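Local coordinates for protein cellulase (Bacillus sp. BG-CS10, PDB 5E09) that probably cleaves internal beta-1,4-glucosidic bonds of cellulose with a family 5 glycoside hydrolase barrel, to which modules of carbohydrate-binding families are joined, at residues G442-F447 / I497-F502; V458-A463 / T477-F482; V464-E469 / R506-H511; I510-H515 / Y524-N529. All blocks are in the same frame, centred on the assembly; numbering follows the deposited sequence.

In the fold
All four contacts belong to one antiparallel sheet in the C-terminal carbohydrate-binding family region. Contacts 3 and 4, with centres about 8 Å apart, share Ile-510 and His-511 on strand 509-516, while contacts 2 and 3 share strand 458-465. Contact 2 lies about 11 Å from contact 4, centre to centre, and Glu-462 of the one bonds to His-515 of the other. Contact 1, about 12 Å from contact 4 centre to centre, packs a turn, strand ends and helix 499-502 against these strands: Phe-447 and Phe-502 touch Leu-526, and Ile-497 touches Met-461. Contact 2 also reaches the family 5 region, through a backbone bond between Phe-479 and Ala-236.

Contact 1. Residues G442-F447 / I497-F502; sequences GSTSNF and ITDAFF
Ile-497 N donates to Phe-447 O at 2.9 Å, with 157° at the hydrogen, and this backbone bond draws 442-447 up to 497-502. The motif is a type I beta turn, Ser-443 to Asn-446, packed against the start of the short helix 499-502. One water knits the two backbones further: it gives its protons to Thr-444 O and Ile-497 O, the latter at 2.6 Å from the water oxygen, and accepts from Phe-447 N. Three main-chain polar atoms are thereby satisfied.

The aromatic pair carries the side-chain packing. Phe-502 turns its edge toward the face of Phe-447 in an offset edge-to-face stack, with ring centroids 5.7 Å apart and planes at 81°, and its CE2 comes to 3.8 Å from Phe-447 CB. Phe-447 CG is anti to the backbone N (chi1 -165°), and the ring lies beside Ile-497, whose CG1 meets the ring edge at CD2. On the turn, Thr-444 presses CG2 onto CB and CG of Phe-502. Both rings also rest on Val-533 of strand 532-536 and Leu-526 of strand 521-529, which places the pair against these strands.

Thr-498 is the N-cap: its OG1, which also bonds to Tyr-484 O, accepts from Phe-501 N at 3.3 Å. Beside the turn, Asp-499 OD1 stands 3.3 Å from Thr-444 O, two acceptors with no bond between them.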
loop_
_atom_site.group_PDB
_atom_site.type_symbol
_atom_site.label_atom_id
_atom_site.label_comp_id
_atom_site.label_asym_id
_atom_site.label_seq_id
_atom_site.Cartn_x
_atom_site.Cartn_y
_atom_site.Cartn_z
ATOM N N GLY A 442 -10.584 -32.932 7.358
ATOM C CA GLY A 442 -9.846 -32.171 8.346
ATOM C C GLY A 442 -10.695 -31.452 9.362
ATOM O O GLY A 442 -11.916 -31.545 9.343
ATOM N N SER A 443 -10.033 -30.739 10.263
ATOM C CA SER A 443 -10.729 -29.896 11.219
ATOM C C SER A 443 -10.713 -28.457 10.724
ATOM O O SER A 443 -9.863 -28.085 9.912
ATOM C CB SER A 443 -10.089 -29.997 12.603
ATOM O OG SER A 443 -8.793 -29.422 12.607
ATOM N N THR A 444 -11.647 -27.652 11.219
ATOM C CA THR A 444 -11.785 -26.262 10.786
ATOM C C THR A 444 -10.538 -25.410 11.037
ATOM O O THR A 444 -10.346 -24.372 10.399
ATOM C CB THR A 444 -12.978 -25.585 11.480
ATOM O OG1 THR A 444 -12.874 -25.764 12.897
ATOM C CG2 THR A 444 -14.286 -26.189 10.996
ATOM N N SER A 445 -9.687 -25.847 11.956
ATOM C CA SER A 445 -8.512 -25.064 12.308
ATOM C C SER A 445 -7.259 -25.506 11.548
ATOM O O SER A 445 -6.215 -24.864 11.644
ATOM C CB SER A 445 -8.269 -25.141 13.815
ATOM O OG SER A 445 -8.077 -26.482 14.222
ATOM N N ASN A 446 -7.366 -26.593 10.789
ATOM C CA ASN A 446 -6.218 -27.119 10.056
ATOM C C ASN A 446 -6.596 -27.648 8.670
ATOM O O ASN A 446 -6.161 -28.727 8.267
ATOM C CB ASN A 446 -5.549 -28.227 10.869
ATOM C CG ASN A 446 -4.157 -28.553 10.377
ATOM O OD1 ASN A 446 -3.462 -27.691 9.839
ATOM N ND2 ASN A 446 -3.742 -29.803 10.552
ATOM N N PHE A 447 -7.399 -26.884 7.938
ATOM C CA PHE A 447 -7.944 -27.374 6.680
ATOM C C PHE A 447 -7.192 -26.863 5.449
ATOM O O PHE A 447 -7.028 -25.658 5.247
ATOM C CB PHE A 447 -9.425 -27.012 6.566
ATOM C CG PHE A 447 -10.144 -27.779 5.498
ATOM C CD1 PHE A 447 -10.675 -29.030 5.764
ATOM C CD2 PHE A 447 -10.272 -27.257 4.218
ATOM C CE1 PHE A 447 -11.328 -29.749 4.775
ATOM C CE2 PHE A 447 -10.923 -27.965 3.227
ATOM C CZ PHE A 447 -11.454 -29.212 3.505
ATOM N N ILE A 497 -7.941 -23.268 3.823
ATOM C CA ILE A 497 -9.172 -22.578 4.191
ATOM C C ILE A 497 -9.110 -22.268 5.688
ATOM O O ILE A 497 -8.997 -23.177 6.513
ATOM C CB ILE A 497 -10.420 -23.409 3.869
ATOM C CG1 ILE A 497 -10.358 -23.931 2.431
ATOM C CG2 ILE A 497 -11.673 -22.572 4.063
ATOM C CD1 ILE A 497 -10.487 -22.834 1.378
ATOM N N THR A 498 -9.174 -20.983 6.029
ATOM C CA THR A 498 -8.849 -20.515 7.377
ATOM C C THR A 498 -9.945 -20.738 8.420
ATOM O O THR A 498 -11.109 -20.971 8.087
ATOM C CB THR A 498 -8.508 -19.016 7.370
ATOM O OG1 THR A 498 -9.657 -18.265 6.958
ATOM C CG2 THR A 498 -7.356 -18.734 6.427
ATOM N N ASP A 499 -9.549 -20.655 9.689
ATOM C CA ASP A 499 -10.480 -20.754 10.810
ATOM C C ASP A 499 -11.460 -19.586 10.753
ATOM O O ASP A 499 -12.625 -19.728 11.111
ATOM C CB ASP A 499 -9.719 -20.769 12.145
ATOM C CG ASP A 499 -10.451 -21.544 13.241
ATOM O OD1 ASP A 499 -11.255 -22.448 12.920
ATOM O OD2 ASP A 499 -10.211 -21.251 14.435
ATOM N N ALA A 500 -10.988 -18.437 10.278
ATOM C CA ALA A 500 -11.841 -17.259 10.146
ATOM C C ALA A 500 -12.993 -17.496 9.164
ATOM O O ALA A 500 -14.112 -17.033 9.389
ATOM C CB ALA A 500 -11.016 -16.051 9.720
ATOM N N PHE A 501 -12.733 -18.218 8.078
ATOM C CA PHE A 501 -13.807 -18.543 7.143
ATOM C C PHE A 501 -14.829 -19.464 7.800
ATOM O O PHE A 501 -16.035 -19.222 7.727
ATOM C CB PHE A 501 -13.259 -19.199 5.875
ATOM C CG PHE A 501 -14.330 -19.711 4.938
ATOM C CD1 PHE A 501 -14.956 -18.855 4.042
ATOM C CD2 PHE A 501 -14.701 -21.047 4.947
ATOM C CE1 PHE A 501 -15.933 -19.319 3.178
ATOM C CE2 PHE A 501 -15.680 -21.520 4.082
ATOM C CZ PHE A 501 -16.299 -20.653 3.198
ATOM N N PHE A 502 -14.348 -20.515 8.451
ATOM C CA PHE A 502 -15.252 -21.511 9.015
ATOM C C PHE A 502 -16.047 -21.000 10.220
ATOM O O PHE A 502 -17.174 -21.440 10.443
ATOM C CB PHE A 502 -14.480 -22.774 9.396
ATOM C CG PHE A 502 -14.041 -23.583 8.217
ATOM C CD1 PHE A 502 -14.973 -24.093 7.328
ATOM C CD2 PHE A 502 -12.700 -23.839 7.995
ATOM C CE1 PHE A 502 -14.572 -24.842 6.235
ATOM C CE2 PHE A 502 -12.295 -24.590 6.914
ATOM C CZ PHE A 502 -13.231 -25.093 6.033
HETATM O O HOH W 1 -8.113 -24.004 8.776
#

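Contact 2. Residues V458-A463 / T477-F482; sequences VATMEA and TSFKEF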
loop_
_atom_site.group_PDB
_atom_site.type_symbol
_atom_site.label_atom_id
_atom_site.label_comp_id
_atom_site.label_asym_id
_atom_site.label_seq_id
_atom_site.Cartn_x
_atom_site.Cartn_y
_atom_site.Cartn_z
ATOM N N VAL A 458 -4.219 -18.769 -8.411
ATOM C CA VAL A 458 -5.542 -18.424 -7.907
ATOM C C VAL A 458 -5.733 -16.915 -7.822
ATOM O O VAL A 458 -4.972 -16.211 -7.156
ATOM C CB VAL A 458 -5.795 -19.034 -6.515
ATOM C CG1 VAL A 458 -7.185 -18.680 -6.029
ATOM C CG2 VAL A 458 -5.617 -20.542 -6.560
ATOM N N ALA A 459 -6.758 -16.428 -8.510
ATOM C CA ALA A 459 -7.125 -15.021 -8.455
ATOM C C ALA A 459 -8.052 -14.785 -7.271
ATOM O O ALA A 459 -7.827 -13.880 -6.466
ATOM C CB ALA A 459 -7.796 -14.583 -9.753
ATOM N N THR A 460 -9.088 -15.614 -7.161
ATOM C CA THR A 460 -10.044 -15.437 -6.072
ATOM C C THR A 460 -10.910 -16.675 -5.849
ATOM O O THR A 460 -10.716 -17.691 -6.502
ATOM C CB THR A 460 -10.955 -14.216 -6.320
ATOM O OG1 THR A 460 -11.825 -14.033 -5.198
ATOM C CG2 THR A 460 -11.779 -14.397 -7.591
HETATM N N MSE A 461 -11.847 -16.588 -4.909
HETATM C CA MSE A 461 -12.660 -17.742 -4.514
HETATM C C MSE A 461 -14.082 -17.324 -4.150
HETATM O O MSE A 461 -14.283 -16.412 -3.344
HETATM C CB MSE A 461 -12.021 -18.481 -3.322
HETATM C CG MSE A 461 -12.843 -19.672 -2.825
HETATM SE SE MSE A 461 -12.311 -20.453 -1.099
HETATM C CE MSE A 461 -13.080 -19.145 0.116
ATOM N N GLU A 462 -15.065 -17.985 -4.751
ATOM C CA GLU A 462 -16.456 -17.800 -4.363
ATOM C C GLU A 462 -16.889 -18.880 -3.381
ATOM O O GLU A 462 -16.421 -20.014 -3.447
ATOM C CB GLU A 462 -17.377 -17.816 -5.577
ATOM C CG GLU A 462 -17.337 -16.565 -6.423
ATOM C CD GLU A 462 -18.337 -16.619 -7.567
ATOM O OE1 GLU A 462 -18.033 -17.263 -8.597
ATOM O OE2 GLU A 462 -19.429 -16.023 -7.432
ATOM N N ALA A 463 -17.791 -18.517 -2.477
ATOM C CA ALA A 463 -18.357 -19.463 -1.529
ATOM C C ALA A 463 -19.856 -19.240 -1.409
ATOM O O ALA A 463 -20.289 -18.183 -0.962
ATOM C CB ALA A 463 -17.693 -19.322 -0.177
ATOM N N THR A 477 -21.371 -10.576 -0.522
ATOM C CA THR A 477 -20.804 -10.993 -1.800
ATOM C C THR A 477 -20.334 -12.443 -1.747
ATOM O O THR A 477 -20.011 -12.961 -0.678
ATOM C CB THR A 477 -19.624 -10.077 -2.225
ATOM O OG1 THR A 477 -19.012 -10.593 -3.416
ATOM C CG2 THR A 477 -18.579 -9.986 -1.118
ATOM N N SER A 478 -20.307 -13.097 -2.903
ATOM C CA SER A 478 -19.872 -14.486 -2.986
ATOM C C SER A 478 -18.350 -14.595 -3.023
ATOM O O SER A 478 -17.784 -15.626 -2.655
ATOM C CB SER A 478 -20.475 -15.160 -4.218
ATOM O OG SER A 478 -20.101 -14.469 -5.398
ATOM N N PHE A 479 -17.692 -13.524 -3.460
ATOM C CA PHE A 479 -16.236 -13.508 -3.579
ATOM C C PHE A 479 -15.561 -13.214 -2.250
ATOM O O PHE A 479 -15.661 -12.106 -1.730
ATOM C CB PHE A 479 -15.801 -12.476 -4.622
ATOM C CG PHE A 479 -16.189 -12.842 -6.020
ATOM C CD1 PHE A 479 -15.352 -13.618 -6.801
ATOM C CD2 PHE A 479 -17.403 -12.429 -6.550
ATOM C CE1 PHE A 479 -15.711 -13.973 -8.090
ATOM C CE2 PHE A 479 -17.771 -12.785 -7.839
ATOM C CZ PHE A 479 -16.924 -13.557 -8.609
ATOM N N LYS A 480 -14.854 -14.204 -1.715
ATOM C CA LYS A 480 -14.226 -14.074 -0.405
ATOM C C LYS A 480 -12.868 -13.385 -0.478
ATOM O O LYS A 480 -12.176 -13.447 -1.500
ATOM C CB LYS A 480 -14.089 -15.446 0.248
ATOM C CG LYS A 480 -15.419 -16.189 0.400
ATOM C CD LYS A 480 -16.390 -15.439 1.313
ATOM C CE LYS A 480 -17.564 -14.874 0.534
ATOM N NZ LYS A 480 -18.515 -14.121 1.405
ATOM N N GLU A 481 -12.502 -12.726 0.617
ATOM C CA GLU A 481 -11.290 -11.922 0.690
ATOM C C GLU A 481 -10.030 -12.778 0.692
ATOM O O GLU A 481 -9.881 -13.680 1.521
ATOM C CB GLU A 481 -11.323 -11.043 1.947
ATOM C CG GLU A 481 -10.020 -10.306 2.247
ATOM C CD GLU A 481 -10.142 -9.372 3.444
ATOM O OE1 GLU A 481 -11.172 -9.441 4.152
ATOM O OE2 GLU A 481 -9.213 -8.570 3.681
ATOM N N PHE A 482 -9.124 -12.472 -0.234
ATOM C CA PHE A 482 -7.861 -13.189 -0.373
ATOM C C PHE A 482 -7.014 -13.122 0.903
ATOM O O PHE A 482 -6.836 -12.047 1.489
ATOM C CB PHE A 482 -7.076 -12.612 -1.549
ATOM C CG PHE A 482 -6.056 -13.549 -2.134
ATOM C CD1 PHE A 482 -4.845 -13.779 -1.491
ATOM C CD2 PHE A 482 -6.294 -14.169 -3.351
ATOM C CE1 PHE A 482 -3.892 -14.630 -2.046
ATOM C CE2 PHE A 482 -5.350 -15.023 -3.918
ATOM C CZ PHE A 482 -4.146 -15.251 -3.265
HETATM O O HOH W 2 -10.226 -12.928 -3.489
#
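An edge strand of the antiparallel sheet is formed here, as the short, weakly bonded strand 479-480 runs alongside strand 458-465. Lys-480 N donates to Met-461 O at 2.8 Å, almost straight, and Ala-463 N to Ser-478 O at 2.9 Å.

Between these bonds Glu-462 and Phe-479 form a non-hydrogen-bonded pair, side by side. Glu-462 CG, anti to the carbonyl carbon and beside the backbone N (chi1 -75°), sits over the ring face of Phe-479, 3.6 Å from the centroid in a CH-pi contact, and the carboxylate plane is only 3° from that of the ring. Two bonds probably keep the carboxylate from turning: Ser-478 OG donates to the anti lone pair of Glu-462 OE2 at 2.6 Å, while OE1 bonds to His-515 NE2.

On the side of the sheet away from Glu-462 and Phe-479, selenomethionine Met-461 brings CE to 3.8 Å from Lys-480 CG. The buried Lys-480 NZ donates to Thr-477 O at 2.8 Å and to Pro-473 O and Ala-471 O, which would probably stabilise its charge.

The pairing begins at an ST turn, Thr-477 OG1 accepting from Phe-479 N; toward strand 509-516, strand 458-465 carries a classic beta bulge, Ala-459 and Thr-460 both facing His-515.

Contact 3. Residues V464-E469 / R506-H511; sequences VYANGE and RDDDIH
The guanidinium of Arg-506 lies flat on one face of the Tyr-465 ring, the planes 8° apart and the centres separated by 3.7 Å. NE is over the ring centre, and Arg-506 CD adds a CH-pi contact on that face, so stacking and cation-pi attraction act together. At the ring's edge, in its plane, sits Asp-509 O. Round the guanidinium edge come two carboxylates: Glu-469 OE2 forms a salt bridge with NH2 of Arg-506 at 2.9 Å, though the hydrogen bond within it is bent and weak, and Asp-508 OD2 makes a longer, weak one with NH1 of Arg-506 at 3.4 Å. Together they probably hold the positive charge over the ring and limit its rotation.

The bend at chi3 (44°) brings NE of Arg-506 over the ring, while its backbone N donates to Tyr-465 OH at 2.9 Å. The arginine is thus gripped at both ends by a single tyrosine. An alanine at Tyr-465 would probably leave the guanidinium without its flat support and Arg-506 N without its hydroxyl partner.

Val-464 and His-511 exchange two backbone bonds, Val-464 N to His-511 O at 2.9 Å and His-511 N to Val-464 O at 2.8 Å. This pair joins the end of strand 458-465 to the start of strand 509-516; Phe-501 of helix 499-502 packs against Ile-510, and beyond strand 509-516 Ser-527 of strand 521-529 bonds Asp-509.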
loop_
_atom_site.group_PDB
_atom_site.type_symbol
_atom_site.label_atom_id
_atom_site.label_comp_id
_atom_site.label_asym_id
_atom_site.label_seq_id
_atom_site.Cartn_x
_atom_site.Cartn_y
_atom_site.Cartn_z
ATOM N N VAL A 464 -20.652 -20.221 -1.822
ATOM C CA VAL A 464 -22.104 -20.121 -1.647
ATOM C C VAL A 464 -22.631 -21.388 -1.006
ATOM O O VAL A 464 -22.049 -22.444 -1.169
ATOM C CB VAL A 464 -22.847 -19.890 -2.977
ATOM C CG1 VAL A 464 -22.457 -18.551 -3.591
ATOM C CG2 VAL A 464 -22.578 -21.030 -3.944
ATOM N N TYR A 465 -23.726 -21.295 -0.268
ATOM C CA TYR A 465 -24.324 -22.501 0.287
ATOM C C TYR A 465 -25.014 -23.283 -0.815
ATOM O O TYR A 465 -25.231 -22.760 -1.910
ATOM C CB TYR A 465 -25.309 -22.168 1.402
ATOM C CG TYR A 465 -24.636 -21.651 2.645
ATOM C CD1 TYR A 465 -23.818 -22.476 3.409
ATOM C CD2 TYR A 465 -24.811 -20.340 3.053
ATOM C CE1 TYR A 465 -23.198 -22.003 4.548
ATOM C CE2 TYR A 465 -24.199 -19.861 4.186
ATOM C CZ TYR A 465 -23.399 -20.693 4.930
ATOM O OH TYR A 465 -22.795 -20.203 6.060
ATOM N N ALA A 466 -25.353 -24.535 -0.518
ATOM C CA ALA A 466 -25.985 -25.415 -1.496
ATOM C C ALA A 466 -27.278 -24.813 -2.045
ATOM O O ALA A 466 -27.687 -25.134 -3.160
ATOM C CB ALA A 466 -26.255 -26.783 -0.881
ATOM N N ASN A 467 -27.907 -23.933 -1.269
ATOM C CA ASN A 467 -29.130 -23.275 -1.711
ATOM C C ASN A 467 -28.871 -22.018 -2.552
ATOM O O ASN A 467 -29.810 -21.405 -3.058
ATOM C CB ASN A 467 -30.017 -22.924 -0.508
ATOM C CG ASN A 467 -29.380 -21.905 0.423
ATOM O OD1 ASN A 467 -28.270 -21.429 0.188
ATOM N ND2 ASN A 467 -30.096 -21.556 1.488
ATOM N N GLY A 468 -27.603 -21.636 -2.695
ATOM C CA GLY A 468 -27.235 -20.490 -3.516
ATOM C C GLY A 468 -26.964 -19.211 -2.739
ATOM O O GLY A 468 -26.581 -18.194 -3.310
ATOM N N GLU A 469 -27.159 -19.265 -1.429
ATOM C CA GLU A 469 -26.939 -18.120 -0.552
ATOM C C GLU A 469 -25.445 -17.919 -0.238
ATOM O O GLU A 469 -24.702 -18.890 -0.082
ATOM C CB GLU A 469 -27.755 -18.318 0.728
ATOM C CG GLU A 469 -27.481 -17.361 1.867
ATOM C CD GLU A 469 -28.382 -17.644 3.062
ATOM O OE1 GLU A 469 -29.388 -18.373 2.889
ATOM O OE2 GLU A 469 -28.085 -17.149 4.171
ATOM N N ARG A 506 -22.517 -21.704 8.520
ATOM C CA ARG A 506 -23.414 -22.672 9.131
ATOM C C ARG A 506 -22.936 -24.094 8.819
ATOM O O ARG A 506 -22.071 -24.291 7.962
ATOM C CB ARG A 506 -24.839 -22.481 8.603
ATOM C CG ARG A 506 -25.031 -23.254 7.316
ATOM C CD ARG A 506 -26.284 -22.961 6.500
ATOM N NE ARG A 506 -26.616 -21.553 6.352
ATOM C CZ ARG A 506 -27.342 -21.083 5.344
ATOM N NH1 ARG A 506 -27.759 -21.901 4.385
ATOM N NH2 ARG A 506 -27.616 -19.789 5.269
ATOM N N ASP A 507 -23.506 -25.081 9.508
ATOM C CA ASP A 507 -23.291 -26.485 9.163
ATOM C C ASP A 507 -24.099 -26.835 7.922
ATOM O O ASP A 507 -25.324 -26.933 7.980
ATOM C CB ASP A 507 -23.687 -27.407 10.319
ATOM C CG ASP A 507 -22.907 -27.126 11.587
ATOM O OD1 ASP A 507 -21.658 -27.066 11.520
ATOM O OD2 ASP A 507 -23.545 -26.972 12.651
ATOM N N ASP A 508 -23.412 -27.033 6.805
ATOM C CA ASP A 508 -24.074 -27.176 5.520
ATOM C C ASP A 508 -23.077 -27.595 4.454
ATOM O O ASP A 508 -21.883 -27.730 4.721
ATOM C CB ASP A 508 -24.732 -25.853 5.117
ATOM C CG ASP A 508 -25.884 -26.030 4.148
ATOM O OD1 ASP A 508 -26.019 -27.124 3.562
ATOM O OD2 ASP A 508 -26.653 -25.058 3.963
ATOM N N ASP A 509 -23.579 -27.804 3.245
ATOM C CA ASP A 509 -22.724 -27.942 2.082
ATOM C C ASP A 509 -22.354 -26.551 1.602
ATOM O O ASP A 509 -23.200 -25.659 1.535
ATOM C CB ASP A 509 -23.420 -28.734 0.979
ATOM C CG ASP A 509 -23.260 -30.224 1.153
ATOM O OD1 ASP A 509 -22.823 -30.642 2.245
ATOM O OD2 ASP A 509 -23.572 -30.977 0.207
ATOM N N ILE A 510 -21.079 -26.367 1.301
ATOM C CA ILE A 510 -20.576 -25.104 0.791
ATOM C C ILE A 510 -19.912 -25.340 -0.558
ATOM O O ILE A 510 -18.972 -26.114 -0.665
ATOM C CB ILE A 510 -19.576 -24.456 1.766
ATOM C CG1 ILE A 510 -20.213 -24.296 3.148
ATOM C CG2 ILE A 510 -19.104 -23.117 1.234
ATOM C CD1 ILE A 510 -19.214 -24.256 4.285
ATOM N N HIS A 511 -20.433 -24.696 -1.592
ATOM C CA HIS A 511 -19.840 -24.759 -2.917
ATOM C C HIS A 511 -18.812 -23.647 -3.076
ATOM O O HIS A 511 -19.145 -22.460 -3.002
ATOM C CB HIS A 511 -20.919 -24.661 -3.999
ATOM C CG HIS A 511 -21.845 -25.838 -4.039
ATOM N ND1 HIS A 511 -22.689 -26.159 -2.999
ATOM C CD2 HIS A 511 -22.049 -26.780 -4.991
ATOM C CE1 HIS A 511 -23.378 -27.243 -3.309
ATOM N NE2 HIS A 511 -23.009 -27.639 -4.514
#

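Contact 4. Residues I510-H515 / Y524-N529; sequences IHLTFH and YTLSKN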
loop_
_atom_site.group_PDB
_atom_site.type_symbol
_atom_site.label_atom_id
_atom_site.label_comp_id
_atom_site.label_asym_id
_atom_site.label_seq_id
_atom_site.Cartn_x
_atom_site.Cartn_y
_atom_site.Cartn_z
ATOM N N ILE A 510 -21.079 -26.367 1.301
ATOM C CA ILE A 510 -20.576 -25.104 0.791
ATOM C C ILE A 510 -19.912 -25.340 -0.558
ATOM O O ILE A 510 -18.972 -26.114 -0.665
ATOM C CB ILE A 510 -19.576 -24.456 1.766
ATOM C CG1 ILE A 510 -20.213 -24.296 3.148
ATOM C CG2 ILE A 510 -19.104 -23.117 1.234
ATOM C CD1 ILE A 510 -19.214 -24.256 4.285
ATOM N N HIS A 511 -20.433 -24.696 -1.592
ATOM C CA HIS A 511 -19.840 -24.759 -2.917
ATOM C C HIS A 511 -18.812 -23.647 -3.076
ATOM O O HIS A 511 -19.145 -22.460 -3.002
ATOM C CB HIS A 511 -20.919 -24.661 -3.999
ATOM C CG HIS A 511 -21.845 -25.838 -4.039
ATOM N ND1 HIS A 511 -22.689 -26.159 -2.999
ATOM C CD2 HIS A 511 -22.049 -26.780 -4.991
ATOM C CE1 HIS A 511 -23.378 -27.243 -3.309
ATOM N NE2 HIS A 511 -23.009 -27.639 -4.514
ATOM N N LEU A 512 -17.560 -24.050 -3.267
ATOM C CA LEU A 512 -16.468 -23.134 -3.556
ATOM C C LEU A 512 -16.171 -23.128 -5.050
ATOM O O LEU A 512 -16.152 -24.183 -5.704
ATOM C CB LEU A 512 -15.194 -23.508 -2.781
ATOM C CG LEU A 512 -15.271 -23.782 -1.276
ATOM C CD1 LEU A 512 -13.921 -24.256 -0.749
ATOM C CD2 LEU A 512 -15.747 -22.556 -0.514
ATOM N N THR A 513 -15.935 -21.934 -5.581
ATOM C CA THR A 513 -15.523 -21.773 -6.964
ATOM C C THR A 513 -14.210 -21.020 -7.008
ATOM O O THR A 513 -14.182 -19.829 -6.730
ATOM C CB THR A 513 -16.566 -20.995 -7.790
ATOM O OG1 THR A 513 -17.850 -21.610 -7.650
ATOM C CG2 THR A 513 -16.167 -20.954 -9.269
ATOM N N PHE A 514 -13.122 -21.701 -7.347
ATOM C CA PHE A 514 -11.839 -21.012 -7.478
ATOM C C PHE A 514 -11.652 -20.421 -8.881
ATOM O O PHE A 514 -11.748 -21.133 -9.889
ATOM C CB PHE A 514 -10.689 -21.955 -7.136
ATOM C CG PHE A 514 -10.667 -22.377 -5.694
ATOM C CD1 PHE A 514 -10.020 -21.602 -4.745
ATOM C CD2 PHE A 514 -11.304 -23.540 -5.285
ATOM C CE1 PHE A 514 -9.997 -21.983 -3.414
ATOM C CE2 PHE A 514 -11.290 -23.930 -3.953
ATOM C CZ PHE A 514 -10.633 -23.147 -3.016
ATOM N N HIS A 515 -11.415 -19.111 -8.918
ATOM C CA HIS A 515 -11.102 -18.389 -10.147
ATOM C C HIS A 515 -9.592 -18.220 -10.298
ATOM O O HIS A 515 -8.929 -17.612 -9.433
ATOM C CB HIS A 515 -11.771 -17.007 -10.167
ATOM C CG HIS A 515 -13.269 -17.045 -10.099
ATOM N ND1 HIS A 515 -14.073 -16.526 -11.092
ATOM C CD2 HIS A 515 -14.110 -17.516 -9.146
ATOM C CE1 HIS A 515 -15.341 -16.683 -10.759
ATOM N NE2 HIS A 515 -15.391 -17.283 -9.583
ATOM N N TYR A 524 -15.486 -26.994 -6.104
ATOM C CA TYR A 524 -15.112 -27.841 -4.978
ATOM C C TYR A 524 -16.205 -27.787 -3.917
ATOM O O TYR A 524 -16.850 -26.761 -3.752
ATOM C CB TYR A 524 -13.775 -27.387 -4.395
ATOM C CG TYR A 524 -13.090 -28.402 -3.508
ATOM C CD1 TYR A 524 -12.353 -29.448 -4.053
ATOM C CD2 TYR A 524 -13.164 -28.304 -2.125
ATOM C CE1 TYR A 524 -11.718 -30.368 -3.246
ATOM C CE2 TYR A 524 -12.531 -29.221 -1.309
ATOM C CZ TYR A 524 -11.811 -30.250 -1.872
ATOM O OH TYR A 524 -11.177 -31.159 -1.060
ATOM N N THR A 525 -16.419 -28.876 -3.188
ATOM C CA THR A 525 -17.520 -28.888 -2.230
ATOM C C THR A 525 -17.053 -29.216 -0.818
ATOM O O THR A 525 -16.316 -30.170 -0.610
ATOM C CB THR A 525 -18.621 -29.894 -2.656
ATOM O OG1 THR A 525 -19.074 -29.572 -3.976
ATOM C CG2 THR A 525 -19.808 -29.838 -1.698
ATOM N N LEU A 526 -17.473 -28.407 0.146
ATOM C CA LEU A 526 -17.193 -28.675 1.552
ATOM C C LEU A 526 -18.456 -29.145 2.266
ATOM O O LEU A 526 -19.549 -28.665 1.993
ATOM C CB LEU A 526 -16.639 -27.432 2.255
ATOM C CG LEU A 526 -15.412 -26.733 1.661
ATOM C CD1 LEU A 526 -14.991 -25.561 2.539
ATOM C CD2 LEU A 526 -14.264 -27.709 1.479
ATOM N N SER A 527 -18.302 -30.101 3.167
ATOM C CA SER A 527 -19.351 -30.437 4.114
ATOM C C SER A 527 -18.810 -30.131 5.497
ATOM O O SER A 527 -17.858 -30.766 5.952
ATOM C CB SER A 527 -19.772 -31.902 3.991
ATOM O OG SER A 527 -20.406 -32.143 2.748
ATOM N N LYS A 528 -19.393 -29.131 6.142
ATOM C CA LYS A 528 -18.981 -28.736 7.483
ATOM C C LYS A 528 -19.982 -29.196 8.534
ATOM O O LYS A 528 -21.184 -28.948 8.423
ATOM C CB LYS A 528 -18.806 -27.220 7.592
ATOM C CG LYS A 528 -18.694 -26.759 9.043
ATOM C CD LYS A 528 -18.327 -25.301 9.176
ATOM C CE LYS A 528 -18.334 -24.847 10.634
ATOM N NZ LYS A 528 -19.710 -24.753 11.203
ATOM N N ASN A 529 -19.467 -29.867 9.556
ATOM C CA ASN A 529 -20.255 -30.241 10.717
ATOM C C ASN A 529 -19.414 -30.099 11.980
ATOM O O ASN A 529 -18.393 -30.784 12.145
ATOM C CB ASN A 529 -20.787 -31.660 10.568
ATOM C CG ASN A 529 -21.945 -31.937 11.490
ATOM O OD1 ASN A 529 -21.804 -32.648 12.474
ATOM N ND2 ASN A 529 -23.092 -31.344 11.193
#
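Leu-512 reaches across to strand 521-529 one atom at a time. Its CB lies 3.8 Å from Tyr-524 O, and CG stands 4.2 Å from Leu-526 CG. With chi2 at 175° the chain is extended, and CD1 arrives at Leu-526 CD1, 3.7 Å away, with Tyr-524 CD2 also in touch. The second branch, CD2, turns to Phe-501 of helix 499-502. An alanine at Leu-512 would probably open a gap beside Leu-526 and leave Leu-526 CD1 without its methyl neighbour.

The backbones supply the register. Ile-510 and Leu-526 exchange two hydrogen bonds, N to O, at 2.8 Å from Ile-510 N to Leu-526 O and 2.9 Å in return, the latter nearly straight at 176°. Leu-512 and Tyr-524 form the next hydrogen-bonded pair, with His-511 and Thr-525 as the non-hydrogen-bonded pair between them.

The two faces differ. Ile-510, Leu-512, Tyr-524 and Leu-526 share a mostly apolar, buried one, where Phe-514 CE2 also meets Tyr-524 CB; the hydroxyl of Tyr-524 bonds to Glu-438 O. On the other face Thr-525 OG1 lies over the His-511 ring. Such alternation is typical of an amphipathic beta hairpin, here strands 509-516 and 521-529, with one face in the domain core.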